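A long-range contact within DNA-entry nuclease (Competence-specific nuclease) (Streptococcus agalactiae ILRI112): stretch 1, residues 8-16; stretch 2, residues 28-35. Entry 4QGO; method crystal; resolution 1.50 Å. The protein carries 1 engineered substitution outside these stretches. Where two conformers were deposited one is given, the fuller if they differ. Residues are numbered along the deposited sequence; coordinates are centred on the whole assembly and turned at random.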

# COMPACT_ATOMS: atom_id res chain seq x y z
N VAL A 8 -6.03 -15.03 -5.06
CA VAL A 8 -6.82 -14.66 -6.22
C VAL A 8 -7.76 -13.56 -5.72
O VAL A 8 -8.55 -13.78 -4.79
CB VAL A 8 -7.63 -15.85 -6.77
CG1 VAL A 8 -8.59 -15.39 -7.88
CG2 VAL A 8 -6.68 -16.93 -7.28
N ASP A 9 -7.64 -12.38 -6.32
CA ASP A 9 -8.22 -11.18 -5.72
C ASP A 9 -9.74 -11.17 -5.60
O ASP A 9 -10.30 -10.49 -4.74
CB ASP A 9 -7.69 -9.91 -6.41
CG ASP A 9 -8.06 -9.81 -7.87
OD1 ASP A 9 -8.50 -10.81 -8.49
OD2 ASP A 9 -7.87 -8.71 -8.43
N THR A 10 -10.41 -11.96 -6.44
CA THR A 10 -11.86 -11.98 -6.49
C THR A 10 -12.46 -13.14 -5.71
O THR A 10 -13.69 -13.26 -5.60
CB THR A 10 -12.36 -12.06 -7.95
OG1 THR A 10 -11.74 -13.16 -8.61
CG2 THR A 10 -12.04 -10.78 -8.71
N SER A 11 -11.62 -14.01 -5.16
CA SER A 11 -12.12 -15.22 -4.52
C SER A 11 -12.86 -14.95 -3.22
O SER A 11 -12.67 -13.92 -2.58
CB SER A 11 -10.99 -16.21 -4.25
OG SER A 11 -10.20 -15.77 -3.16
N GLN A 12 -13.72 -15.90 -2.84
CA GLN A 12 -14.41 -15.84 -1.56
C GLN A 12 -13.40 -15.80 -0.43
O GLN A 12 -13.55 -15.04 0.53
CB GLN A 12 -15.34 -17.04 -1.40
CG GLN A 12 -16.14 -17.03 -0.11
CD GLN A 12 -17.10 -15.87 -0.04
OE1 GLN A 12 -18.03 -15.77 -0.84
NE2 GLN A 12 -16.88 -14.97 0.91
N GLU A 13 -12.36 -16.63 -0.55
CA GLU A 13 -11.33 -16.72 0.47
C GLU A 13 -10.62 -15.38 0.68
O GLU A 13 -10.44 -14.93 1.82
CB GLU A 13 -10.30 -17.81 0.14
CG GLU A 13 -9.33 -18.06 1.28
CD GLU A 13 -8.46 -19.28 1.05
OE1 GLU A 13 -8.79 -20.08 0.14
OE2 GLU A 13 -7.45 -19.44 1.76
N PHE A 14 -10.24 -14.72 -0.42
CA PHE A 14 -9.64 -13.40 -0.31
C PHE A 14 -10.58 -12.45 0.42
O PHE A 14 -10.17 -11.71 1.32
CB PHE A 14 -9.29 -12.82 -1.69
CG PHE A 14 -8.57 -11.51 -1.61
CD1 PHE A 14 -9.27 -10.33 -1.40
CD2 PHE A 14 -7.18 -11.46 -1.71
CE1 PHE A 14 -8.60 -9.13 -1.29
CE2 PHE A 14 -6.52 -10.26 -1.60
CZ PHE A 14 -7.23 -9.10 -1.40
N GLN A 15 -11.85 -12.46 0.02
CA GLN A 15 -12.83 -11.56 0.60
C GLN A 15 -13.07 -11.84 2.09
O GLN A 15 -13.27 -10.91 2.87
CB GLN A 15 -14.15 -11.59 -0.18
CG GLN A 15 -14.01 -11.00 -1.57
CD GLN A 15 -15.29 -11.06 -2.39
OE1 GLN A 15 -16.33 -10.59 -1.95
NE2 GLN A 15 -15.21 -11.65 -3.57
N ASN A 16 -13.03 -13.11 2.48
CA ASN A 16 -13.12 -13.46 3.89
C ASN A 16 -11.94 -12.89 4.69
O ASN A 16 -12.11 -12.33 5.78
CB ASN A 16 -13.20 -14.98 4.06
CG ASN A 16 -14.53 -15.55 3.60
OD1 ASN A 16 -15.49 -14.81 3.36
ND2 ASN A 16 -14.61 -16.88 3.49
N GLN A 28 -16.55 -3.28 -2.10
CA GLN A 28 -16.88 -3.77 -3.43
C GLN A 28 -15.65 -3.74 -4.32
O GLN A 28 -14.79 -2.89 -4.17
CB GLN A 28 -18.00 -2.94 -4.06
CG GLN A 28 -17.67 -1.47 -4.21
CD GLN A 28 -18.86 -0.67 -4.71
OE1 GLN A 28 -19.45 0.11 -3.96
NE2 GLN A 28 -19.20 -0.85 -5.97
N TYR A 29 -15.59 -4.70 -5.23
CA TYR A 29 -14.49 -4.80 -6.18
C TYR A 29 -14.78 -3.90 -7.36
O TYR A 29 -15.82 -4.01 -8.00
CB TYR A 29 -14.36 -6.24 -6.65
CG TYR A 29 -13.13 -6.54 -7.48
CD1 TYR A 29 -11.96 -6.95 -6.86
CD2 TYR A 29 -13.16 -6.45 -8.87
CE1 TYR A 29 -10.83 -7.26 -7.61
CE2 TYR A 29 -12.03 -6.77 -9.62
CZ TYR A 29 -10.88 -7.17 -8.98
OH TYR A 29 -9.76 -7.49 -9.72
N VAL A 30 -13.86 -2.98 -7.63
CA VAL A 30 -14.02 -2.09 -8.76
C VAL A 30 -12.65 -1.71 -9.29
O VAL A 30 -11.76 -1.35 -8.52
CB VAL A 30 -14.88 -0.85 -8.39
CG1 VAL A 30 -14.30 -0.14 -7.19
CG2 VAL A 30 -15.03 0.09 -9.57
N ASN A 31 -12.48 -1.79 -10.61
CA ASN A 31 -11.22 -1.39 -11.24
C ASN A 31 -10.02 -2.12 -10.66
O ASN A 31 -8.95 -1.53 -10.52
CB ASN A 31 -10.99 0.12 -11.06
CG ASN A 31 -12.06 0.97 -11.70
OD1 ASN A 31 -12.74 1.74 -11.02
ND2 ASN A 31 -12.19 0.87 -13.02
N GLY A 32 -10.19 -3.39 -10.28
CA GLY A 32 -9.07 -4.18 -9.82
C GLY A 32 -8.76 -4.07 -8.34
O GLY A 32 -7.88 -4.76 -7.84
N ILE A 33 -9.49 -3.22 -7.62
CA ILE A 33 -9.22 -3.03 -6.20
C ILE A 33 -10.51 -3.16 -5.39
O ILE A 33 -11.58 -3.29 -5.97
CB ILE A 33 -8.46 -1.70 -5.93
CG1 ILE A 33 -9.20 -0.47 -6.48
CG2 ILE A 33 -7.08 -1.76 -6.60
CD1 ILE A 33 -10.42 -0.01 -5.68
N TYR A 34 -10.41 -3.12 -4.06
CA TYR A 34 -11.60 -3.08 -3.22
C TYR A 34 -11.79 -1.69 -2.65
O TYR A 34 -10.93 -1.19 -1.91
CB TYR A 34 -11.54 -4.13 -2.11
CG TYR A 34 -11.79 -5.53 -2.60
CD1 TYR A 34 -13.08 -6.03 -2.69
CD2 TYR A 34 -10.74 -6.35 -2.98
CE1 TYR A 34 -13.32 -7.31 -3.16
CE2 TYR A 34 -10.97 -7.64 -3.45
CZ TYR A 34 -12.26 -8.11 -3.53
OH TYR A 34 -12.49 -9.39 -4.00
N GLU A 35 -12.90 -1.06 -3.00
CA GLU A 35 -13.32 0.17 -2.38
C GLU A 35 -13.96 -0.22 -1.05
O GLU A 35 -14.79 -1.14 -1.01
CB GLU A 35 -14.34 0.87 -3.28
CG GLU A 35 -14.85 2.20 -2.77
CD GLU A 35 -15.93 2.79 -3.66
OE1 GLU A 35 -16.72 3.61 -3.17
OE2 GLU A 35 -16.00 2.41 -4.85
O HOH W 1 -6.09 -6.66 -8.85

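Two tyrosines from the hairpin reach Asp 9 through their hydroxyls, and the bonds form with Asp 9 in the p rotamer, Tyr 29 in t and Tyr 34 in m. Tyr 29 (chi1 -171°, t) and Tyr 34 (chi1 -75°, m) both have CA-to-CB bonds directed toward the loop that leads into the helix. Tyr 34 OH donates to the backbone Asp 9 O at 2.6 Å, a bond that needs nothing from the Asp 9 side chain. That side chain, in the p rotamer (chi1 63°), places its carboxylate where Tyr 29 OH donates to Asp 9 OD2, also at 2.6 Å. In both bonds the acceptor lies near the plane of the tyrosine ring, as expected for a phenolic donor.

The face of Tyr 29 is used separately: Thr 10 CG2 sits 4.0 Å from the centroid of the Tyr 29 ring, 17° off its normal, a CH-pi contact. The rings of Phe 14 and Tyr 34 are inclined by only 13°, yet their centroids are 5.6 Å apart; they are slid so that they barely overlap, and they touch at Phe 14 CE1 and Tyr 34 CE2 (3.5 Å). Gln 15, chi1 m and chi2 t, brings its CG to 3.3 Å from Tyr 34 OH, while its NE2 makes a weak bond to Thr 10 O (3.0 Å, 135°).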